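Local coordinates for uncharacterized GST-like proteinprotein (PDB 3IC8) that is of unknown function but, being built like a glutathione S-transferase, may bind glutathione or a related thiol, at residues Thr188-Phe191 / Leu192-Pro196; Thr33-Ile37 / Met38-Asp42; Ala70-Leu73 / Glu74-Ala78. All coordinates share one frame; numbering follows the deposited sequence.

Contact 1: Thr188-Phe191 / Leu192-Pro196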
ATOM      1  N   THR A 188     -11.045  -5.061  18.089  1.00 23.98           N
ATOM      2  CA  THR A 188     -10.563  -6.212  18.831  1.00 23.38           C
ATOM      3  C   THR A 188      -9.277  -6.773  18.269  1.00 23.83           C
ATOM      4  O   THR A 188      -8.398  -7.118  18.981  1.00 24.43           O
ATOM      5  CB  THR A 188     -11.646  -7.351  19.011  1.00 23.24           C
ATOM      6  OG1 THR A 188     -11.689  -8.214  17.882  1.00 21.66           O
ATOM      7  CG2 THR A 188     -12.975  -6.804  19.231  1.00 20.77           C
ATOM      8  N   LEU A 189      -9.192  -6.845  16.961  1.00 23.96           N
ATOM      9  CA  LEU A 189      -8.033  -7.350  16.265  1.00 24.73           C
ATOM     10  C   LEU A 189      -6.800  -6.490  16.420  1.00 25.06           C
ATOM     11  O   LEU A 189      -5.709  -6.947  16.317  1.00 24.65           O
ATOM     12  CB  LEU A 189      -8.355  -7.545  14.814  1.00 24.66           C
ATOM     13  CG  LEU A 189      -9.531  -8.454  14.627  1.00 24.67           C
ATOM     14  CD1 LEU A 189      -9.630  -8.820  13.231  1.00 24.63           C
ATOM     15  CD2 LEU A 189      -9.407  -9.662  15.457  1.00 24.89           C
ATOM     16  N   TRP A 190      -7.022  -5.220  16.640  1.00 24.94           N
ATOM     17  CA  TRP A 190      -5.987  -4.248  16.787  1.00 25.43           C
ATOM     18  C   TRP A 190      -5.145  -4.585  18.005  1.00 25.68           C
ATOM     19  O   TRP A 190      -3.960  -4.403  18.005  1.00 25.80           O
ATOM     20  CB  TRP A 190      -6.623  -2.872  16.860  1.00 25.15           C
ATOM     21  CG  TRP A 190      -5.757  -1.786  17.238  1.00 24.85           C
ATOM     22  CD1 TRP A 190      -5.832  -1.063  18.342  1.00 23.92           C
ATOM     23  CD2 TRP A 190      -4.689  -1.260  16.484  1.00 25.80           C
ATOM     24  NE1 TRP A 190      -4.876  -0.120  18.359  1.00 25.31           N
ATOM     25  CE2 TRP A 190      -4.151  -0.222  17.215  1.00 23.98           C
ATOM     26  CE3 TRP A 190      -4.124  -1.584  15.259  1.00 26.60           C
ATOM     27  CZ2 TRP A 190      -3.081   0.494  16.783  1.00 25.40           C
ATOM     28  CZ3 TRP A 190      -3.070  -0.867  14.828  1.00 27.00           C
ATOM     29  CH2 TRP A 190      -2.552   0.160  15.584  1.00 26.26           C
ATOM     30  N   PHE A 191      -5.779  -5.101  19.041  1.00 25.82           N
ATOM     31  CA  PHE A 191      -5.060  -5.534  20.213  1.00 26.05           C
ATOM     32  C   PHE A 191      -4.107  -6.672  19.888  1.00 25.30           C
ATOM     33  O   PHE A 191      -3.000  -6.674  20.331  1.00 25.29           O
ATOM     34  CB  PHE A 191      -6.026  -5.961  21.323  1.00 26.24           C
ATOM     35  CG  PHE A 191      -6.679  -4.829  22.033  1.00 27.32           C
ATOM     36  CD1 PHE A 191      -6.116  -4.277  23.142  1.00 29.02           C
ATOM     37  CD2 PHE A 191      -7.862  -4.325  21.601  1.00 28.14           C
ATOM     38  CE1 PHE A 191      -6.721  -3.251  23.785  1.00 28.11           C
ATOM     39  CE2 PHE A 191      -8.450  -3.298  22.228  1.00 28.53           C
ATOM     40  CZ  PHE A 191      -7.885  -2.759  23.321  1.00 29.61           C
ATOM     41  N   LEU A 192      -4.547  -7.634  19.106  1.00 24.70           N
ATOM     42  CA  LEU A 192      -3.727  -8.769  18.742  1.00 24.34           C
ATOM     43  C   LEU A 192      -2.512  -8.413  17.918  1.00 24.05           C
ATOM     44  O   LEU A 192      -1.486  -8.981  18.083  1.00 24.30           O
ATOM     45  CB  LEU A 192      -4.529  -9.846  18.061  1.00 24.14           C
ATOM     46  CG  LEU A 192      -5.474 -10.790  18.796  1.00 25.22           C
ATOM     47  CD1 LEU A 192      -5.156 -11.128  20.191  1.00 23.44           C
ATOM     48  CD2 LEU A 192      -6.862 -10.394  18.643  1.00 25.18           C
ATOM     49  N   LYS A 193      -2.653  -7.436  17.053  1.00 23.40           N
ATOM     50  CA  LYS A 193      -1.615  -6.980  16.169  1.00 23.14           C
ATOM     51  C   LYS A 193      -0.421  -6.357  16.874  1.00 22.68           C
ATOM     52  O   LYS A 193       0.611  -6.246  16.321  1.00 21.97           O
ATOM     53  CB  LYS A 193      -2.190  -6.009  15.169  1.00 23.05           C
ATOM     54  CG  LYS A 193      -3.115  -6.618  14.181  1.00 25.09           C
ATOM     55  CD  LYS A 193      -2.400  -7.500  13.210  1.00 26.65           C
ATOM     56  CE  LYS A 193      -1.992  -6.742  11.999  1.00 25.98           C
ATOM     57  NZ  LYS A 193      -1.304  -7.584  11.050  1.00 27.47           N
ATOM     58  N   GLN A 194      -0.607  -5.979  18.118  1.00 22.39           N
ATOM     59  CA  GLN A 194       0.387  -5.334  18.941  1.00 22.74           C
ATOM     60  C   GLN A 194       1.607  -6.170  19.301  1.00 23.13           C
ATOM     61  O   GLN A 194       2.632  -5.650  19.643  1.00 22.72           O
ATOM     62  CB  GLN A 194      -0.255  -4.789  20.205  1.00 23.01           C
ATOM     63  CG  GLN A 194      -1.333  -3.773  19.997  1.00 22.85           C
ATOM     64  CD  GLN A 194      -0.962  -2.697  19.044  1.00 22.83           C
ATOM     65  OE1 GLN A 194      -1.543  -2.562  18.003  1.00 22.53           O
ATOM     66  NE2 GLN A 194       0.023  -1.932  19.393  1.00 20.02           N
ATOM     67  N   THR A 195       1.454  -7.471  19.241  1.00 23.62           N
ATOM     68  CA  THR A 195       2.431  -8.386  19.733  1.00 24.75           C
ATOM     69  C   THR A 195       2.736  -9.481  18.741  1.00 24.86           C
ATOM     70  O   THR A 195       1.891  -9.950  18.047  1.00 24.61           O
ATOM     71  CB  THR A 195       1.906  -9.030  20.970  1.00 25.15           C
ATOM     72  OG1 THR A 195       2.372  -8.312  22.095  1.00 27.29           O
ATOM     73  CG2 THR A 195       2.352 -10.413  21.044  1.00 23.62           C
ATOM     74  N   PRO A 196       3.985  -9.870  18.690  1.00 25.11           N
ATOM     75  CA  PRO A 196       4.427 -10.922  17.803  1.00 24.85           C
ATOM     76  C   PRO A 196       3.792 -12.229  18.142  1.00 24.48           C
ATOM     77  O   PRO A 196       3.479 -12.992  17.271  1.00 24.89           O
ATOM     78  CB  PRO A 196       5.910 -10.963  18.078  1.00 25.11           C
ATOM     79  CG  PRO A 196       6.240  -9.641  18.441  1.00 24.82           C
ATOM     80  CD  PRO A 196       5.089  -8.984  19.045  1.00 25.10           C
TER
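K193 meets L189 one helical turn back along the chain, and its side chain illustrates how the last turn of a helix can serve two subunits at once. The backbone bond comes first: K193 N donates to L189 O over 3.2 Å, with an N-H...O angle of 150°. From there the lysine CB lies beside the carbonyl oxygen of W190, 3.7 Å from W190 O. Because chi1 is -69°, CG is swung back beside the lysine's own backbone N and comes within 3.4 Å of L189 O, the same oxygen that accepts the backbone bond. Bends at chi2 and chi3 then carry CD and CE away from the turn. NZ ends in a salt bridge with D203 and a hydrogen bond to Y9 OH of the second subunit.

L192 reaches back along the helix: its CD2 rests 3.6 Å from T188 O and 4.1 Å from L189 CD2. The end of the Q194 side chain lies over one face of the W190 indole, the amide plane turned 53° from the ring, while Q194 CG sits 3.4 Å from W190 O. Q194 N reaches F191 O only through a weak bond of 3.3 Å. L189 and L192 pack on helices 88-110, 149-167 and 206-216, while K193 and Q194 bond to the second subunit and W190 and Q194 also pack on it. This is a weakly bonded last turn of helix 180-193, in the all-helical C-terminal domain of the glutathione S-transferase fold.

Contact 2: Thr33-Ile37 / Met38-Asp42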
ATOM      1  N   THR A  33      -6.301  15.889  25.529  1.00 26.70           N
ATOM      2  CA  THR A  33      -5.617  14.796  26.172  1.00 28.09           C
ATOM      3  C   THR A  33      -5.894  14.766  27.650  1.00 27.98           C
ATOM      4  O   THR A  33      -5.504  15.620  28.377  1.00 28.56           O
ATOM      5  CB  THR A  33      -4.127  14.913  25.992  1.00 28.31           C
ATOM      6  OG1 THR A  33      -3.812  14.891  24.608  1.00 30.44           O
ATOM      7  CG2 THR A  33      -3.451  13.792  26.653  1.00 27.37           C
ATOM      8  N   ILE A  34      -6.587  13.744  28.086  1.00 28.09           N
ATOM      9  CA  ILE A  34      -6.928  13.568  29.471  1.00 27.62           C
ATOM     10  C   ILE A  34      -5.804  12.959  30.254  1.00 27.63           C
ATOM     11  O   ILE A  34      -4.884  12.439  29.690  1.00 27.56           O
ATOM     12  CB  ILE A  34      -8.120  12.672  29.590  1.00 27.80           C
ATOM     13  CG1 ILE A  34      -7.813  11.325  28.992  1.00 26.85           C
ATOM     14  CG2 ILE A  34      -9.274  13.248  28.859  1.00 27.49           C
ATOM     15  CD1 ILE A  34      -8.926  10.460  29.059  1.00 28.86           C
ATOM     16  N   PRO A  35      -5.913  12.993  31.564  1.00 27.58           N
ATOM     17  CA  PRO A  35      -4.969  12.320  32.443  1.00 27.20           C
ATOM     18  C   PRO A  35      -5.281  10.845  32.649  1.00 27.66           C
ATOM     19  O   PRO A  35      -6.423  10.483  32.686  1.00 27.48           O
ATOM     20  CB  PRO A  35      -5.139  13.074  33.751  1.00 27.26           C
ATOM     21  CG  PRO A  35      -6.344  13.821  33.631  1.00 27.11           C
ATOM     22  CD  PRO A  35      -6.531  14.134  32.228  1.00 27.65           C
ATOM     23  N   SER A  36      -4.266  10.006  32.739  1.00 27.51           N
ATOM     24  CA  SER A  36      -4.423   8.661  33.242  1.00 27.85           C
ATOM     25  C   SER A  36      -4.756   8.654  34.723  1.00 28.24           C
ATOM     26  O   SER A  36      -5.503   7.837  35.203  1.00 28.13           O
ATOM     27  CB  SER A  36      -3.174   7.830  32.984  1.00 27.91           C
ATOM     28  OG  SER A  36      -2.009   8.590  33.117  1.00 26.47           O
ATOM     29  N   ILE A  37      -4.133   9.571  35.433  1.00 28.64           N
ATOM     30  CA  ILE A  37      -4.183   9.695  36.873  1.00 29.04           C
ATOM     31  C   ILE A  37      -5.498  10.214  37.387  1.00 29.59           C
ATOM     32  O   ILE A  37      -6.092  11.053  36.747  1.00 30.24           O
ATOM     33  CB  ILE A  37      -3.170  10.719  37.275  1.00 29.14           C
ATOM     34  CG1 ILE A  37      -1.864  10.048  37.627  1.00 29.08           C
ATOM     35  CG2 ILE A  37      -3.682  11.528  38.381  1.00 28.72           C
ATOM     36  CD1 ILE A  37      -0.939  10.021  36.512  1.00 28.57           C
HETATM   37  N   MSE A  38      -5.947   9.726  38.537  1.00 29.30           N
HETATM   38  CA  MSE A  38      -7.121  10.274  39.198  1.00 29.16           C
HETATM   39  C   MSE A  38      -6.798  11.552  39.908  1.00 29.09           C
HETATM   40  O   MSE A  38      -5.672  11.817  40.249  1.00 29.31           O
HETATM   41  CB  MSE A  38      -7.692   9.340  40.234  1.00 20.00           C
HETATM   42  CG  MSE A  38      -8.379   8.160  39.700  1.00 20.00           C
HETATM   43 SE   MSE A  38      -9.805   8.528  38.544  1.00 20.00          SE
HETATM   44  CE  MSE A  38      -9.033   7.685  37.041  1.00 20.00           C
ATOM     45  N   PRO A  39      -7.808  12.335  40.176  1.00 28.84           N
ATOM     46  CA  PRO A  39      -9.100  12.149  39.581  1.00 28.49           C
ATOM     47  C   PRO A  39      -8.967  12.945  38.311  1.00 28.30           C
ATOM     48  O   PRO A  39      -7.868  13.377  38.007  1.00 28.92           O
ATOM     49  CB  PRO A  39     -10.007  12.843  40.578  1.00 28.53           C
ATOM     50  CG  PRO A  39      -9.140  13.869  41.223  1.00 28.25           C
ATOM     51  CD  PRO A  39      -7.735  13.654  40.790  1.00 28.93           C
ATOM     52  N   LYS A  40     -10.029  13.154  37.572  1.00 27.25           N
ATOM     53  CA  LYS A  40      -9.871  13.886  36.342  1.00 26.40           C
ATOM     54  C   LYS A  40     -10.842  15.023  36.348  1.00 25.71           C
ATOM     55  O   LYS A  40     -11.893  14.948  35.776  1.00 25.60           O
ATOM     56  CB  LYS A  40     -10.125  12.979  35.162  1.00 26.15           C
ATOM     57  CG  LYS A  40      -9.285  11.748  35.136  1.00 25.84           C
ATOM     58  CD  LYS A  40      -9.771  10.768  34.119  1.00 25.17           C
ATOM     59  CE  LYS A  40      -9.198   9.409  34.359  1.00 26.10           C
ATOM     60  NZ  LYS A  40      -8.550   8.859  33.157  1.00 26.74           N
ATOM     61  N   PRO A  41     -10.467  16.072  37.045  1.00 25.31           N
ATOM     62  CA  PRO A  41     -11.344  17.190  37.370  1.00 24.72           C
ATOM     63  C   PRO A  41     -11.863  17.983  36.190  1.00 23.94           C
ATOM     64  O   PRO A  41     -13.018  18.305  36.171  1.00 23.66           O
ATOM     65  CB  PRO A  41     -10.463  18.057  38.245  1.00 24.43           C
ATOM     66  CG  PRO A  41      -9.101  17.577  38.002  1.00 25.15           C
ATOM     67  CD  PRO A  41      -9.193  16.166  37.747  1.00 25.05           C
ATOM     68  N   ASP A  42     -11.030  18.283  35.222  1.00 23.35           N
ATOM     69  CA  ASP A  42     -11.514  18.917  34.025  1.00 22.93           C
ATOM     70  C   ASP A  42     -12.485  18.028  33.274  1.00 22.35           C
ATOM     71  O   ASP A  42     -13.412  18.507  32.680  1.00 22.09           O
ATOM     72  CB  ASP A  42     -10.374  19.396  33.141  1.00 23.11           C
ATOM     73  CG  ASP A  42      -9.530  20.438  33.814  1.00 24.44           C
ATOM     74  OD1 ASP A  42      -9.689  20.600  35.023  1.00 25.04           O
ATOM     75  OD2 ASP A  42      -8.708  21.090  33.155  1.00 24.32           O
TER
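K40 and P35 run past each other in opposite directions, the lysine methylenes lying alongside the proline ring. The closest carbons are K40 CG and P35 CG, 3.9 Å apart. The same CG atom of K40 also passes I37 O at 3.6 Å. The chain is stretched through chi2 (168°) and chi3 (-164°) and bends at the last torsion, which turns the ammonium group onto the backbone. There K40 NZ makes a hydrogen bond of 2.7 Å to P35 O, approaching in the carbonyl plane with a C=O...N angle of 159°. A side chain thus ties the two arms of the loop together where no backbone bond crosses between them. The selenomethionine M38, bent at chi2 and chi3, brings CE to 4.0 Å from S36 O. The peptide bond before P39 is cis, within the turn.

The loop joins strand 28-33 of the thioredoxin-like sheet to helix 41-47. K40 is the N-cap residue of that helix, its carbonyl oxygen bonded to T44 OG1, and D42 in the first turn pairs with R292, while S36 and I37 on the outgoing arm pack against the second subunit.

Contact 3: Ala70-Leu73 / Glu74-Ala78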
ATOM      1  N   ALA A  70     -21.362   7.194  18.115  1.00 25.20           N
ATOM      2  CA  ALA A  70     -21.572   6.869  16.735  1.00 25.23           C
ATOM      3  C   ALA A  70     -22.849   7.447  16.211  1.00 25.16           C
ATOM      4  O   ALA A  70     -22.883   7.949  15.133  1.00 25.21           O
ATOM      5  CB  ALA A  70     -21.590   5.402  16.561  1.00 25.15           C
ATOM      6  N   ARG A  71     -23.906   7.357  16.974  1.00 24.80           N
ATOM      7  CA  ARG A  71     -25.147   7.960  16.580  1.00 24.95           C
ATOM      8  C   ARG A  71     -25.165   9.472  16.489  1.00 24.97           C
ATOM      9  O   ARG A  71     -25.819  10.007  15.658  1.00 24.88           O
ATOM     10  CB  ARG A  71     -26.281   7.420  17.419  1.00 25.08           C
ATOM     11  CG  ARG A  71     -26.542   6.019  17.060  1.00 26.86           C
ATOM     12  CD  ARG A  71     -27.520   5.339  17.913  1.00 28.30           C
ATOM     13  NE  ARG A  71     -27.433   3.911  17.722  1.00 29.12           N
ATOM     14  CZ  ARG A  71     -28.038   3.239  16.769  1.00 28.65           C
ATOM     15  NH1 ARG A  71     -28.791   3.847  15.909  1.00 29.49           N
ATOM     16  NH2 ARG A  71     -27.895   1.957  16.689  1.00 29.98           N
ATOM     17  N   ARG A  72     -24.478  10.150  17.385  1.00 25.01           N
ATOM     18  CA  ARG A  72     -24.293  11.574  17.314  1.00 25.41           C
ATOM     19  C   ARG A  72     -23.499  11.961  16.107  1.00 25.19           C
ATOM     20  O   ARG A  72     -23.770  12.943  15.500  1.00 25.57           O
ATOM     21  CB  ARG A  72     -23.645  12.092  18.577  1.00 25.77           C
ATOM     22  CG  ARG A  72     -23.451  13.554  18.609  1.00 27.19           C
ATOM     23  CD  ARG A  72     -24.700  14.268  18.203  1.00 29.00           C
ATOM     24  NE  ARG A  72     -24.561  15.711  18.167  1.00 27.84           N
ATOM     25  CZ  ARG A  72     -24.299  16.411  17.082  1.00 30.02           C
ATOM     26  NH1 ARG A  72     -24.132  15.823  15.933  1.00 30.81           N
ATOM     27  NH2 ARG A  72     -24.204  17.709  17.143  1.00 29.87           N
ATOM     28  N   LEU A  73     -22.504  11.170  15.772  1.00 24.98           N
ATOM     29  CA  LEU A  73     -21.720  11.389  14.582  1.00 24.84           C
ATOM     30  C   LEU A  73     -22.534  11.256  13.319  1.00 24.88           C
ATOM     31  O   LEU A  73     -22.381  12.005  12.401  1.00 24.30           O
ATOM     32  CB  LEU A  73     -20.562  10.418  14.535  1.00 24.25           C
ATOM     33  CG  LEU A  73     -19.388  10.715  15.449  1.00 25.45           C
ATOM     34  CD1 LEU A  73     -18.282   9.745  15.250  1.00 23.58           C
ATOM     35  CD2 LEU A  73     -18.903  12.131  15.329  1.00 23.48           C
ATOM     36  N   GLU A  74     -23.396  10.264  13.306  1.00 24.91           N
ATOM     37  CA  GLU A  74     -24.248   9.965  12.201  1.00 25.26           C
ATOM     38  C   GLU A  74     -25.164  11.131  11.947  1.00 25.80           C
ATOM     39  O   GLU A  74     -25.479  11.427  10.834  1.00 26.17           O
ATOM     40  CB  GLU A  74     -25.029   8.685  12.490  1.00 24.50           C
ATOM     41  CG  GLU A  74     -25.835   8.179  11.354  1.00 24.84           C
ATOM     42  CD  GLU A  74     -25.189   7.037  10.635  1.00 26.89           C
ATOM     43  OE1 GLU A  74     -25.892   6.205  10.067  1.00 26.18           O
ATOM     44  OE2 GLU A  74     -23.971   6.968  10.635  1.00 24.05           O
ATOM     45  N   GLN A  75     -25.615  11.764  13.007  1.00 26.65           N
ATOM     46  CA  GLN A  75     -26.360  12.985  12.908  1.00 28.18           C
ATOM     47  C   GLN A  75     -25.530  14.139  12.346  1.00 28.42           C
ATOM     48  O   GLN A  75     -25.992  14.866  11.500  1.00 29.47           O
ATOM     49  CB  GLN A  75     -26.961  13.331  14.266  1.00 28.33           C
ATOM     50  CG  GLN A  75     -27.433  14.742  14.430  1.00 29.40           C
ATOM     51  CD  GLN A  75     -27.837  15.057  15.840  1.00 31.16           C
ATOM     52  OE1 GLN A  75     -27.855  16.200  16.245  1.00 30.37           O
ATOM     53  NE2 GLN A  75     -28.164  14.040  16.594  1.00 31.95           N
ATOM     54  N   GLU A  76     -24.305  14.307  12.810  1.00 28.77           N
ATOM     55  CA  GLU A  76     -23.452  15.340  12.267  1.00 28.52           C
ATOM     56  C   GLU A  76     -23.056  15.162  10.826  1.00 28.17           C
ATOM     57  O   GLU A  76     -23.179  16.068  10.067  1.00 28.27           O
ATOM     58  CB  GLU A  76     -22.212  15.494  13.120  1.00 28.63           C
ATOM     59  CG  GLU A  76     -21.383  16.714  12.831  1.00 30.23           C
ATOM     60  CD  GLU A  76     -21.913  17.959  13.468  1.00 31.92           C
ATOM     61  OE1 GLU A  76     -21.240  18.976  13.413  1.00 34.62           O
ATOM     62  OE2 GLU A  76     -23.003  17.950  14.016  1.00 33.39           O
ATOM     63  N   LYS A  77     -22.571  14.003  10.444  1.00 27.94           N
ATOM     64  CA  LYS A  77     -22.336  13.726   9.039  1.00 27.31           C
ATOM     65  C   LYS A  77     -22.962  12.401   8.651  1.00 27.16           C
ATOM     66  O   LYS A  77     -22.500  11.367   9.036  1.00 26.88           O
ATOM     67  CB  LYS A  77     -20.847  13.700   8.779  1.00 27.23           C
ATOM     68  CG  LYS A  77     -20.459  13.585   7.373  1.00 28.23           C
ATOM     69  CD  LYS A  77     -19.266  14.421   7.087  1.00 30.34           C
ATOM     70  CE  LYS A  77     -18.168  13.610   6.491  1.00 32.45           C
ATOM     71  NZ  LYS A  77     -18.228  13.589   5.034  1.00 34.41           N
ATOM     72  N   ALA A  78     -24.019  12.438   7.873  1.00 26.75           N
ATOM     73  CA  ALA A  78     -24.760  11.240   7.556  1.00 26.46           C
ATOM     74  C   ALA A  78     -24.028  10.184   6.780  1.00 25.88           C
ATOM     75  O   ALA A  78     -24.216   9.036   7.009  1.00 26.15           O
ATOM     76  CB  ALA A  78     -26.011  11.587   6.860  1.00 26.25           C
TER
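A70 and E74 are joined by the first of four successive i to i+4 backbone bonds, E74 N to A70 O at 3.0 Å. The E74 carboxylate leads away from this turn, taking the backbone N-H groups of F82 and Y83 and a salt bridge to K25. R71 repeats the pattern, accepting Q75 N through its carbonyl, while its guanidinium makes a cation-pi contact with Y83.

In R72, CG is anti to the backbone N (chi1 -178°), and a bend at chi2 folds the chain toward the following turn. The guanidinium lies almost parallel to the Q75 amide, their planes 6° apart, with Q75 OE1 stacked 3.6 Å above its centre. At the edge, R72 NH1 forms a salt bridge of 3.1 Å with E76 OE2, on the anti side and 33° out of the carboxylate plane; the NH2 bond to the same oxygen is weak. R72 NE is held by Y63 OH. Helix 66-76 is the last helix of the thioredoxin-like βαβαββα domain, and R72 faces L56 and I58 on its sheet.

L73 is buried against F82, and its carbonyl oxygen receives K77 N in a nearly straight bond of 2.8 Å, just as K77 leaves helical geometry.

The three local contacts grade from interior to surface. Contact 1 is the buried one and belongs to the helical C-terminal domain, whereas contacts 2 and 3 are partly buried and share the thioredoxin-like N-terminal domain, their centres about 27 Å apart. Contacts 1 and 3 both close a helix; the first combines leucine packing, an amide over an indole face and weak helical backbone bonding, the other regular backbone bonds and an ion pair. Contact 2 instead precedes a helix, and one lysine-to-carbonyl bond spans its loop. Although about 26 Å separates their centres, contacts 1 and 2 both touch the second subunit: D203 pairs with K193 in its own chain, while D203 of the second subunit packs against I37.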